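Local coordinates for protein RmpA (Streptococcus mutans, PDB 3BJV) that probably passes a phosphoryl group on as the IIA component of an ascorbate-specific phosphotransferase system that drives uptake across the membrane, at residues 114-117 / 118-122. Numbering follows the deposited sequence.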
loop_
_atom_site.group_PDB
_atom_site.type_symbol
_atom_site.label_atom_id
_atom_site.label_comp_id
_atom_site.label_asym_id
_atom_site.label_seq_id
_atom_site.Cartn_x
_atom_site.Cartn_y
_atom_site.Cartn_z
ATOM N N VAL A 114 -7.475 3.674 1.565
ATOM C CA VAL A 114 -7.939 4.041 2.918
ATOM C C VAL A 114 -7.130 3.372 4.075
ATOM O O VAL A 114 -6.710 4.068 5.018
ATOM C CB VAL A 114 -9.475 3.763 3.102
ATOM C CG1 VAL A 114 -9.903 4.195 4.510
ATOM C CG2 VAL A 114 -10.353 4.500 2.065
ATOM N N ALA A 115 -6.909 2.063 3.988
ATOM C CA ALA A 115 -6.237 1.265 5.026
ATOM C C ALA A 115 -4.717 1.437 5.133
ATOM O O ALA A 115 -4.202 1.688 6.239
ATOM C CB ALA A 115 -6.531 -0.208 4.787
ATOM N N ILE A 116 -4.008 1.287 4.006
ATOM C CA ILE A 116 -2.547 1.393 3.924
ATOM C C ILE A 116 -1.966 2.750 4.277
ATOM O O ILE A 116 -1.037 2.797 5.044
ATOM C CB ILE A 116 -1.997 0.895 2.527
ATOM C CG1 ILE A 116 -1.831 -0.626 2.515
ATOM C CG2 ILE A 116 -0.694 1.649 2.066
ATOM C CD1 ILE A 116 -2.006 -1.121 1.122
ATOM N N PRO A 117 -2.514 3.862 3.735
ATOM C CA PRO A 117 -2.064 5.152 4.231
ATOM C C PRO A 117 -2.136 5.316 5.781
ATOM O O PRO A 117 -1.276 5.973 6.365
ATOM C CB PRO A 117 -3.053 6.114 3.583
ATOM C CG PRO A 117 -3.677 5.423 2.477
ATOM C CD PRO A 117 -3.605 4.006 2.737
ATOM N N GLN A 118 -3.145 4.756 6.444
ATOM C CA GLN A 118 -3.294 4.943 7.892
ATOM C C GLN A 118 -2.311 4.092 8.641
ATOM O O GLN A 118 -1.805 4.485 9.690
ATOM C CB GLN A 118 -4.696 4.563 8.346
ATOM C CG GLN A 118 -5.748 5.640 8.075
ATOM C CD GLN A 118 -7.116 5.183 8.486
ATOM O OE1 GLN A 118 -7.869 4.544 7.705
ATOM N NE2 GLN A 118 -7.466 5.491 9.712
ATOM N N ILE A 119 -2.045 2.911 8.095
ATOM C CA ILE A 119 -1.087 1.991 8.674
ATOM C C ILE A 119 0.334 2.571 8.563
ATOM O O ILE A 119 1.091 2.542 9.553
ATOM C CB ILE A 119 -1.222 0.596 8.057
ATOM C CG1 ILE A 119 -2.528 -0.032 8.576
ATOM C CG2 ILE A 119 0.035 -0.277 8.335
ATOM C CD1 ILE A 119 -3.094 -1.194 7.715
ATOM N N ILE A 120 0.663 3.127 7.392
ATOM C CA ILE A 120 1.987 3.664 7.216
ATOM C C ILE A 120 2.256 4.944 8.046
ATOM O O ILE A 120 3.343 5.071 8.643
ATOM C CB ILE A 120 2.548 3.644 5.716
ATOM C CG1 ILE A 120 1.915 4.636 4.799
ATOM C CG2 ILE A 120 2.456 2.222 5.045
ATOM C CD1 ILE A 120 1.833 3.962 3.337
ATOM N N ALA A 121 1.241 5.805 8.179
ATOM C CA ALA A 121 1.279 6.944 9.139
ATOM C C ALA A 121 1.668 6.529 10.574
ATOM O O ALA A 121 2.529 7.138 11.186
ATOM C CB ALA A 121 -0.078 7.683 9.160
ATOM N N LEU A 122 1.008 5.500 11.104
ATOM C CA LEU A 122 1.317 4.965 12.451
ATOM C C LEU A 122 2.788 4.536 12.578
ATOM O O LEU A 122 3.508 5.008 13.491
ATOM C CB LEU A 122 0.368 3.805 12.774
ATOM C CG LEU A 122 0.527 3.124 14.123
ATOM C CD1 LEU A 122 0.321 4.152 15.271
ATOM C CD2 LEU A 122 -0.522 1.961 14.239
#
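Gln-118 lies alongside Val-114, one turn earlier in helix 108-123, with both side chains pointing the same way. Its CG stands beside its own backbone N and anti to the carbonyl carbon (chi1 -79°), which brings Gln-118 CG to 3.6 Å from Val-114 O; the extended chain then carries the amide past Val-114. Asn-2 and Leu-154, both in loops, touch this side chain from outside.

Pro-117 sits at a kink: its nitrogen carries no hydrogen and makes no bond to the preceding turn. Past the kink, toward the C-terminal end, the helical bonds resume. Ala-115 O receives Ile-119 N at 3.1 Å and, weakly, Gln-118 N. Ile-120 N meets Ile-116 O at 2.9 Å and nearly head-on, with a C=O...N angle of 165°. Ala-121 N reaches Pro-117 O at 3.1 Å, the donor tilted off the carbonyl plane.

Ile-116 and Ile-120 form an apolar pair one turn apart, their side chains crossing at a slant with Ile-116 CG2 3.7 Å from Ile-120 CD1. Ile-120 CG1 is wedged between its own N and carbonyl carbon (chi1 72°), and from there Ile-120 CD1 also comes to 3.5 Å from Ile-116 O. Each of these isoleucines packs on its counterpart in the second subunit, while Ala-115 and Ile-119 rest on Phe-80 and Leu-103 of the sheet. Helix 108-123 thus belongs to a helical layer of the alpha/beta three-layer sandwich, laid on strands 79-85 and 96-104 of the mixed sheet, with another apolar side turned to the dimer partner.

Chemically, the helix absorbs its proline by giving up one backbone bond, keeps the following bonds, and offers hydrocarbon both to the sheet and to the second subunit.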